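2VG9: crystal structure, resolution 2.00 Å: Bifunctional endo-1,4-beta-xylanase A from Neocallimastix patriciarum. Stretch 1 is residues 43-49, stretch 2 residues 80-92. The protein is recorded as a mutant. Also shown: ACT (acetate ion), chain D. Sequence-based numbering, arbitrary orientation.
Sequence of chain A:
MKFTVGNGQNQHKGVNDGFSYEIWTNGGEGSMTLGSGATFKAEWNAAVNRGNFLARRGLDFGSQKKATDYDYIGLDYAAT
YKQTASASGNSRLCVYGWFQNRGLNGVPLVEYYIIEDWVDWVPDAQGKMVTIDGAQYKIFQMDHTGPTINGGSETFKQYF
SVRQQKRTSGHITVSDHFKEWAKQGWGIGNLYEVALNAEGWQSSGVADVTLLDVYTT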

# COMPACT_ATOMS: atom_id res chain seq x y z
N GLU A 43 0.13 15.36 0.04
CA GLU A 43 1.28 16.08 0.49
C GLU A 43 1.33 15.91 1.99
O GLU A 43 0.29 15.85 2.65
CB GLU A 43 1.24 17.56 0.03
CG GLU A 43 -0.00 18.40 0.42
CD GLU A 43 0.08 19.03 1.82
OE1 GLU A 43 -0.99 19.28 2.45
OE2 GLU A 43 1.21 19.27 2.31
N TRP A 44 2.52 15.77 2.54
CA TRP A 44 2.65 15.56 3.96
C TRP A 44 3.83 16.34 4.51
O TRP A 44 4.80 16.56 3.82
CB TRP A 44 2.72 14.06 4.31
CG TRP A 44 3.91 13.27 3.80
CD1 TRP A 44 5.04 12.94 4.51
CD2 TRP A 44 4.08 12.69 2.49
NE1 TRP A 44 5.89 12.20 3.72
CE2 TRP A 44 5.34 12.05 2.47
CE3 TRP A 44 3.29 12.68 1.32
CZ2 TRP A 44 5.84 11.39 1.33
CZ3 TRP A 44 3.79 12.01 0.18
CH2 TRP A 44 5.05 11.40 0.20
N ASN A 45 3.69 16.80 5.74
CA ASN A 45 4.83 17.31 6.51
C ASN A 45 4.77 16.54 7.79
O ASN A 45 3.93 16.86 8.64
CB ASN A 45 4.72 18.82 6.79
CG ASN A 45 4.99 19.67 5.57
OD1 ASN A 45 6.15 19.94 5.23
ND2 ASN A 45 3.92 20.12 4.90
N ALA A 46 5.62 15.51 7.92
CA ALA A 46 5.71 14.72 9.15
C ALA A 46 7.17 14.49 9.54
O ALA A 46 7.50 13.47 10.15
CB ALA A 46 4.96 13.40 9.01
N ALA A 47 8.05 15.43 9.18
CA ALA A 47 9.48 15.34 9.52
C ALA A 47 9.71 15.76 10.98
O ALA A 47 10.37 16.77 11.29
CB ALA A 47 10.33 16.14 8.53
N VAL A 48 9.11 14.98 11.86
CA VAL A 48 9.20 15.13 13.31
C VAL A 48 9.33 13.73 13.93
O VAL A 48 8.94 12.73 13.31
CB VAL A 48 7.93 15.85 13.87
CG1 VAL A 48 7.84 17.31 13.39
CG2 VAL A 48 6.63 15.07 13.55
N ASN A 49 9.90 13.64 15.14
CA ASN A 49 10.01 12.38 15.82
C ASN A 49 8.69 11.62 15.79
O ASN A 49 7.65 12.18 16.12
CB ASN A 49 10.46 12.55 17.28
CG ASN A 49 10.67 11.21 17.98
OD1 ASN A 49 11.46 10.39 17.52
ND2 ASN A 49 9.90 10.94 19.03
C ACT D . 12.58 2.75 10.56
O ACT D . 12.43 1.82 11.41
OXT ACT D . 11.53 3.22 10.06
CH3 ACT D . 13.94 3.26 10.16
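Stretch 2 80-92: TYKQTASASGNSR

Stretch 2 packs on stretch 1 through two small apolar patches, and no hydrogen bond crosses between the two. Together they bury 268 Å², counting both sides. The residues that cover most of this surface are Trp44, Ala47 and Ala87.

Stretch 1 is extended at Glu43, Trp44 and Asn45, part of a strand that begins earlier in the chain. Farther on the chain is loop, where Val48 N donates a backbone hydrogen bond to Ala46 O at 2.8 Å. Stretch 2 enters in a strand that begins earlier in the chain and is extended apart from Thr84, whose psi is -16°; it turns a corner at Ala87 and Ser88 and is extended again toward Arg92. The strands before and after the corner therefore belong to different sheets or faces. Ser88 has positive phi and psi, 49° and 48°. Across the corner, Gly89 N donates to Ser86 OG at 2.8 Å.

The first part of stretch 2 runs in the same general direction as stretch 1: Gln83 lies nearest Trp44 and Ala87 nearest Ala47. The backbones draw together along the way. The CA atoms of Trp44 and Gln83 are 9.3 Å apart, and those of Ala47 and Ala87 are 5.1 Å apart. The indole lies beside the wider gap.

Trp44 is buried. Its CA-to-CB bond points sideways, but with chi1 at 64° (p) and chi2 at 99° the end of the side chain comes nearer to stretch 2. Trp44 CH2 lies 4.1 Å from Tyr81 CE1, an edge-to-edge contact of the two rings. Trp44 CZ2 is 3.9 Å from Ser91 CB, so the indole touches both strands of stretch 2. Trp44 CH2 also approaches Lys82 O, at 4.3 Å.

The polar groups beside the indole are paired within stretch 2. Tyr81 OH donates to Ser91 OG at 2.9 Å, and Ser91 OG donates to Gln83 OE1 at 2.7 Å. This chain links the two strands, and the CB of Ser91 lies against the indole. Trp44 NE1 is hydrogen-bonded elsewhere in the structure.

The second patch is built of alanines. Ala47, Ala85 and Ala87 all point their CA-to-CB bonds toward the opposing stretch. Ala47 CB is 3.9 Å from Ala85 CB and 4.4 Å from Ala87 CB. Ala87 CB also lies 3.9 Å from Ala47 O. The small methyl groups accompany the close backbone approach here.

Away from this contact, Asn90 ND2 makes a weak hydrogen bond to acetate OXT at 3.3 Å.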

# COMPACT_ATOMS: atom_id res chain seq x y z
N THR A 80 4.08 11.50 -9.95
CA THR A 80 5.34 12.11 -9.51
C THR A 80 5.34 11.95 -7.99
O THR A 80 4.29 11.98 -7.35
CB THR A 80 5.47 13.61 -9.91
OG1 THR A 80 4.32 14.31 -9.46
CG2 THR A 80 5.53 13.76 -11.43
N TYR A 81 6.50 11.65 -7.44
CA TYR A 81 6.62 11.32 -6.03
C TYR A 81 8.01 11.79 -5.60
O TYR A 81 8.99 11.50 -6.27
CB TYR A 81 6.41 9.82 -5.83
CG TYR A 81 7.06 9.21 -4.63
CD1 TYR A 81 6.73 9.61 -3.33
CD2 TYR A 81 7.98 8.18 -4.78
CE1 TYR A 81 7.32 9.00 -2.21
CE2 TYR A 81 8.58 7.57 -3.68
CZ TYR A 81 8.26 7.99 -2.41
OH TYR A 81 8.87 7.37 -1.36
N LYS A 82 8.05 12.54 -4.50
CA LYS A 82 9.26 13.20 -4.05
C LYS A 82 9.20 13.25 -2.51
O LYS A 82 8.15 13.56 -1.94
CB LYS A 82 9.28 14.62 -4.64
CG LYS A 82 10.51 15.47 -4.38
CD LYS A 82 10.56 16.71 -5.32
CE LYS A 82 10.92 16.34 -6.82
NZ LYS A 82 11.16 17.54 -7.79
N GLN A 83 10.32 12.95 -1.86
CA GLN A 83 10.49 13.23 -0.45
C GLN A 83 11.29 14.53 -0.29
O GLN A 83 12.38 14.69 -0.87
CB GLN A 83 11.14 12.04 0.26
CG GLN A 83 11.18 12.17 1.75
CD GLN A 83 11.66 10.93 2.41
OE1 GLN A 83 10.90 9.99 2.65
NE2 GLN A 83 12.95 10.90 2.71
N THR A 84 10.77 15.48 0.47
CA THR A 84 11.44 16.79 0.54
C THR A 84 12.14 17.11 1.87
O THR A 84 12.98 18.05 1.95
CB THR A 84 10.46 17.91 0.18
OG1 THR A 84 9.39 17.88 1.12
CG2 THR A 84 9.92 17.72 -1.21
N ALA A 85 11.80 16.34 2.90
CA ALA A 85 12.48 16.42 4.19
C ALA A 85 12.57 15.03 4.80
O ALA A 85 11.71 14.18 4.58
CB ALA A 85 11.77 17.39 5.17
N SER A 86 13.60 14.79 5.59
CA SER A 86 13.75 13.50 6.25
C SER A 86 14.42 13.69 7.60
O SER A 86 15.59 14.02 7.68
CB SER A 86 14.51 12.50 5.37
OG SER A 86 14.57 11.24 6.00
N ALA A 87 13.66 13.54 8.68
CA ALA A 87 14.28 13.58 10.02
C ALA A 87 14.64 12.16 10.41
O ALA A 87 13.93 11.55 11.23
CB ALA A 87 13.32 14.20 11.04
N SER A 88 15.71 11.64 9.84
CA SER A 88 15.96 10.20 9.87
C SER A 88 14.71 9.43 9.44
O SER A 88 14.27 8.47 10.10
CB SER A 88 16.41 9.73 11.27
OG SER A 88 17.71 10.22 11.51
N GLY A 89 14.12 9.86 8.34
CA GLY A 89 12.83 9.31 7.94
C GLY A 89 12.86 8.59 6.60
O GLY A 89 13.92 8.27 6.07
N ASN A 90 11.67 8.30 6.08
CA ASN A 90 11.56 7.53 4.86
C ASN A 90 10.14 7.61 4.31
O ASN A 90 9.24 8.21 4.93
CB ASN A 90 11.97 6.08 5.12
CG ASN A 90 11.14 5.41 6.20
OD1 ASN A 90 10.01 5.02 5.95
ND2 ASN A 90 11.74 5.23 7.40
N SER A 91 9.95 7.08 3.12
CA SER A 91 8.63 7.01 2.55
C SER A 91 8.64 5.96 1.46
O SER A 91 9.70 5.47 1.04
CB SER A 91 8.15 8.39 2.04
OG SER A 91 9.02 8.91 1.07
N ARG A 92 7.44 5.58 1.01
CA ARG A 92 7.32 4.62 -0.05
C ARG A 92 6.07 4.89 -0.86
O ARG A 92 5.07 5.45 -0.36
CB ARG A 92 7.24 3.22 0.54
CG ARG A 92 5.92 2.92 1.26
CD ARG A 92 5.99 1.54 1.92
NE ARG A 92 6.83 1.63 3.10
CZ ARG A 92 6.86 0.75 4.10
NH1 ARG A 92 6.10 -0.35 4.08
NH2 ARG A 92 7.67 0.97 5.11